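Local coordinates for protein putative glycosyltransferase (GalT1) (Streptococcus parasanguinis FW213, PDB 5HEA) that probably transfers sugars from nucleotide-activated donors, this chain being the C-terminal part of a longer protein and containing its GT-A family 2 glycosyltransferase domain, at residues Ser8-Val13 with Ile38-Gly43; Ala78-Ala83 with Ile181-Gly186. All coordinates share one frame; numbering follows the deposited sequence.

Contact 1 of 2, residues Ser8-Val13 with Ile38-Gly43; sequences SIIVPV and ILINDG
Val-11 is joined to the neighbouring strand through both its backbone N and its O, at the middle of a parallel ladder that pairs Ile-10 with Ile-38 through Val-13 with Asn-41; the strand axes differ in direction by 20°. Val-11 N donates to Ile-38 O (2.8 Å), and Ile-40 N donates to Val-11 O (3.0 Å). Ile-38 N to Ile-9 O and Val-13 N to Ile-40 O continue the alternation, and Asp-42 N closes it on Val-13 O at 2.9 Å with a nearly straight N-H...O (176°). Val-11 O also receives a CA-H...O contact from Leu-39 CA at 3.4 Å.

Apolar side chains pack on both faces. On one, Leu-39 CD2 touches Val-11 CG1 (3.7 Å) and Val-13 CG2 (3.8 Å); Leu-39 runs side by side with Val-11 but obliquely to Val-13, and Cys-52 of helix 48-58 packs against both Leu-39 and Val-13. On the other, Ile-40 CD1 meets Ile-10 CG2 at 3.7 Å; an unstaggered chi2 of 91° places that methyl. Ile-80 and Ala-75 of helix 72-82 pack against Ile-10 and Ile-40, respectively.

The Asp-42 carboxylate turns to other partners. OD1 accepts from Ala-70 N and Gln-67 NE2, and OD2 from Gly-71 N, tying it by three bonds to the 67-71 loop.

The two strands, linked through helix 20-28, form a beta-alpha-beta unit of the Rossmann-like GT-A fold, in which the C-terminal ends of such strands commonly border the nucleotide-sugar site.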
# COMPACT_ATOMS: atom_id res chain seq x y z
N SER A 8 36.18 -2.96 -18.95
CA SER A 8 35.31 -3.14 -17.78
C SER A 8 34.28 -4.25 -18.01
O SER A 8 33.47 -4.17 -18.93
CB SER A 8 34.59 -1.84 -17.43
OG SER A 8 35.50 -0.82 -17.04
N ILE A 9 34.32 -5.28 -17.17
CA ILE A 9 33.39 -6.40 -17.23
C ILE A 9 32.35 -6.27 -16.14
O ILE A 9 32.67 -6.36 -14.95
CB ILE A 9 34.10 -7.74 -17.01
CG1 ILE A 9 35.34 -7.84 -17.91
CG2 ILE A 9 33.12 -8.90 -17.23
CD1 ILE A 9 36.28 -8.98 -17.51
N ILE A 10 31.10 -6.07 -16.55
CA ILE A 10 30.00 -5.83 -15.62
C ILE A 10 29.25 -7.13 -15.35
O ILE A 10 28.73 -7.77 -16.26
CB ILE A 10 29.05 -4.74 -16.16
CG1 ILE A 10 29.80 -3.40 -16.21
CG2 ILE A 10 27.78 -4.64 -15.31
CD1 ILE A 10 29.13 -2.34 -17.07
N VAL A 11 29.23 -7.52 -14.08
CA VAL A 11 28.67 -8.81 -13.70
C VAL A 11 27.63 -8.62 -12.60
O VAL A 11 27.98 -8.49 -11.42
CB VAL A 11 29.79 -9.78 -13.24
CG1 VAL A 11 29.21 -11.13 -12.81
CG2 VAL A 11 30.82 -9.96 -14.36
N PRO A 12 26.35 -8.57 -12.97
CA PRO A 12 25.29 -8.48 -11.97
C PRO A 12 25.18 -9.80 -11.22
O PRO A 12 25.30 -10.88 -11.81
CB PRO A 12 24.03 -8.26 -12.82
CG PRO A 12 24.54 -7.76 -14.14
CD PRO A 12 25.83 -8.47 -14.34
N VAL A 13 24.97 -9.71 -9.91
CA VAL A 13 24.94 -10.89 -9.06
C VAL A 13 23.69 -10.86 -8.21
O VAL A 13 23.53 -9.97 -7.37
CB VAL A 13 26.18 -10.96 -8.14
CG1 VAL A 13 26.05 -12.11 -7.14
CG2 VAL A 13 27.45 -11.12 -8.96
N ILE A 38 33.51 -5.73 -12.37
CA ILE A 38 32.60 -5.03 -11.49
C ILE A 38 31.46 -5.96 -11.13
O ILE A 38 30.58 -6.24 -11.95
CB ILE A 38 32.08 -3.75 -12.13
CG1 ILE A 38 33.27 -2.94 -12.65
CG2 ILE A 38 31.27 -2.93 -11.13
CD1 ILE A 38 32.88 -1.73 -13.42
N LEU A 39 31.54 -6.49 -9.92
CA LEU A 39 30.53 -7.38 -9.38
C LEU A 39 29.47 -6.55 -8.69
O LEU A 39 29.74 -5.93 -7.67
CB LEU A 39 31.17 -8.33 -8.35
CG LEU A 39 31.98 -9.51 -8.87
CD1 LEU A 39 32.56 -10.34 -7.71
CD2 LEU A 39 31.10 -10.36 -9.77
N ILE A 40 28.25 -6.52 -9.23
CA ILE A 40 27.19 -5.80 -8.55
C ILE A 40 26.27 -6.77 -7.82
O ILE A 40 25.38 -7.38 -8.42
CB ILE A 40 26.36 -4.88 -9.49
CG1 ILE A 40 27.28 -3.95 -10.29
CG2 ILE A 40 25.36 -4.06 -8.69
CD1 ILE A 40 27.72 -4.53 -11.62
N ASN A 41 26.51 -6.93 -6.52
CA ASN A 41 25.63 -7.76 -5.71
C ASN A 41 24.35 -6.99 -5.44
O ASN A 41 24.34 -6.00 -4.69
CB ASN A 41 26.29 -8.16 -4.39
CG ASN A 41 25.31 -8.74 -3.42
OD1 ASN A 41 24.42 -9.47 -3.81
ND2 ASN A 41 25.43 -8.38 -2.15
N ASP A 42 23.26 -7.46 -6.04
CA ASP A 42 21.96 -6.78 -6.00
C ASP A 42 21.14 -7.28 -4.80
O ASP A 42 20.00 -7.74 -4.96
CB ASP A 42 21.24 -7.05 -7.34
CG ASP A 42 19.94 -6.28 -7.51
OD1 ASP A 42 19.84 -5.11 -7.07
OD2 ASP A 42 19.00 -6.86 -8.09
N GLY A 43 21.73 -7.21 -3.61
CA GLY A 43 21.02 -7.61 -2.40
C GLY A 43 20.76 -9.11 -2.31
O GLY A 43 19.71 -9.52 -1.81

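Contact 2 of 2, residues Ala78-Ala83 with Ile181-Gly186; sequences AGITYA and IRFPLG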
# COMPACT_ATOMS: atom_id res chain seq x y z
N ALA A 78 24.41 0.48 -12.57
CA ALA A 78 25.41 0.78 -11.54
C ALA A 78 26.79 0.40 -12.06
O ALA A 78 27.77 1.12 -11.83
CB ALA A 78 25.11 0.03 -10.23
N GLY A 79 26.86 -0.73 -12.75
CA GLY A 79 28.10 -1.18 -13.35
C GLY A 79 28.63 -0.18 -14.38
O GLY A 79 29.81 0.15 -14.39
N ILE A 80 27.74 0.29 -15.25
CA ILE A 80 28.11 1.27 -16.28
C ILE A 80 28.66 2.56 -15.66
O ILE A 80 29.62 3.16 -16.16
CB ILE A 80 26.91 1.60 -17.18
CG1 ILE A 80 26.45 0.35 -17.93
CG2 ILE A 80 27.26 2.73 -18.18
CD1 ILE A 80 25.13 0.53 -18.69
N THR A 81 28.05 2.96 -14.55
CA THR A 81 28.42 4.17 -13.84
C THR A 81 29.78 4.04 -13.17
O THR A 81 30.59 4.96 -13.20
CB THR A 81 27.35 4.51 -12.76
OG1 THR A 81 26.10 4.78 -13.41
CG2 THR A 81 27.75 5.71 -11.95
N TYR A 82 30.03 2.87 -12.57
CA TYR A 82 31.29 2.63 -11.88
C TYR A 82 32.46 2.31 -12.84
O TYR A 82 33.64 2.49 -12.50
CB TYR A 82 31.10 1.52 -10.83
CG TYR A 82 32.32 1.16 -10.02
CD1 TYR A 82 32.53 1.69 -8.75
CD2 TYR A 82 33.28 0.27 -10.51
CE1 TYR A 82 33.66 1.36 -8.00
CE2 TYR A 82 34.41 -0.07 -9.78
CZ TYR A 82 34.59 0.48 -8.53
OH TYR A 82 35.71 0.13 -7.81
N ALA A 83 32.14 1.87 -14.05
CA ALA A 83 33.15 1.43 -15.01
C ALA A 83 34.11 2.54 -15.43
O ALA A 83 33.69 3.63 -15.80
CB ALA A 83 32.47 0.85 -16.25
N ILE A 181 22.56 6.19 -22.65
CA ILE A 181 21.97 4.86 -22.76
C ILE A 181 22.03 4.11 -21.44
O ILE A 181 23.12 3.89 -20.89
CB ILE A 181 22.65 4.02 -23.89
CG1 ILE A 181 22.34 4.62 -25.27
CG2 ILE A 181 22.15 2.59 -23.84
CD1 ILE A 181 23.06 3.93 -26.43
N ARG A 182 20.86 3.73 -20.92
CA ARG A 182 20.75 2.94 -19.69
C ARG A 182 19.68 1.89 -19.86
O ARG A 182 18.77 2.06 -20.68
CB ARG A 182 20.41 3.84 -18.48
CG ARG A 182 21.54 4.80 -18.06
CD ARG A 182 22.81 4.03 -17.68
NE ARG A 182 23.89 4.90 -17.19
CZ ARG A 182 24.79 5.49 -17.97
NH1 ARG A 182 24.76 5.34 -19.29
NH2 ARG A 182 25.74 6.25 -17.42
N PHE A 183 19.78 0.80 -19.10
CA PHE A 183 18.75 -0.22 -19.09
C PHE A 183 17.54 0.34 -18.33
O PHE A 183 17.72 1.00 -17.32
CB PHE A 183 19.25 -1.50 -18.42
CG PHE A 183 20.38 -2.18 -19.18
CD1 PHE A 183 21.69 -1.76 -19.02
CD2 PHE A 183 20.11 -3.21 -20.07
CE1 PHE A 183 22.74 -2.36 -19.74
CE2 PHE A 183 21.15 -3.82 -20.79
CZ PHE A 183 22.46 -3.39 -20.62
N PRO A 184 16.32 0.08 -18.83
CA PRO A 184 15.07 0.52 -18.20
C PRO A 184 14.76 -0.17 -16.88
O PRO A 184 14.81 -1.40 -16.79
CB PRO A 184 14.01 0.15 -19.25
CG PRO A 184 14.64 -0.97 -20.03
CD PRO A 184 16.09 -0.58 -20.12
N LEU A 185 14.42 0.61 -15.86
CA LEU A 185 14.25 0.08 -14.51
C LEU A 185 13.01 -0.78 -14.33
O LEU A 185 11.98 -0.55 -14.96
CB LEU A 185 14.24 1.22 -13.48
CG LEU A 185 15.59 1.85 -13.14
CD1 LEU A 185 16.73 0.86 -13.39
CD2 LEU A 185 15.83 3.15 -13.87
N GLY A 186 13.14 -1.80 -13.48
CA GLY A 186 12.03 -2.65 -13.08
C GLY A 186 11.50 -3.51 -14.20
O GLY A 186 10.59 -4.32 -14.00
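Ile-80 and Arg-182 make the closest backbone approach, their CA atoms 8.3 Å apart, where the last turn of helix 72-82 faces an extended loop, 181-186, that has no regular secondary structure. This is helix-on-loop packing beside the GT-A sheet: no hydrogen bond joins 78-83 to 181-186, and side chains bridge the gap.

Ile-80, whose CB points toward the loop, makes most of the contact and splits its methyls between two flat groups. CG2, anti to the backbone N, sits over the centre of one face of the Arg-182 guanidinium, 3.7 Å from CZ and 3.8 Å from NH1. CD1 instead meets the rim of the Phe-183 ring, near its plane and 3.9 Å from CE1, the two side chains crossing at about a right angle. Ile-80 and Arg-182 slide past each other in opposite directions; the arginine chain bends at CD (chi2 -59°). Thr-81 OG1 lies near Arg-182 NH2, at a long 4.3 Å, and bonds to Asn-77 O of its own helix.

Earlier turns of the helix also hold the loop: Asn-77 ND2 donates to Phe-183 O, Ser-73 OG bonds to Pro-184 O, and Arg-76 makes a cation-pi contact with the Phe-183 ring. Beyond the chain, Gln-280 of a neighbouring subunit packs on Arg-182, and Glu-277 of that subunit bonds to Leu-185 N.

A short local bond helps orient the guanidinium: Arg-182 NH1 donates to Ile-181 O at 2.7 Å (N-H...O 162°); the oxygen lies in the guanidinium plane, while NH1 stands 45° out of the carbonyl plane.

How the contacts relate
Contact 1 belongs to the core of the sheet, and contact 2, also largely buried, lies one layer out, between a helix flanking that sheet and a loop at a subunit interface. The end of helix 72-82 and Ala-83 just after it connect them: Ile-10 CD1 packs 3.5 Å from Ile-80 N, and Ile-38 CD1 lies 3.6 Å from Ala-83 CA, while the side chain of Ile-80, which also touches Ile-10, points to the loop of contact 2. The chemistry changes with place in the fold: contact 1 is a backbone ladder flanked by aliphatic packing, whereas contact 2 has no hydrogen bond between its segments and brings an isoleucine against charged and aromatic planar groups.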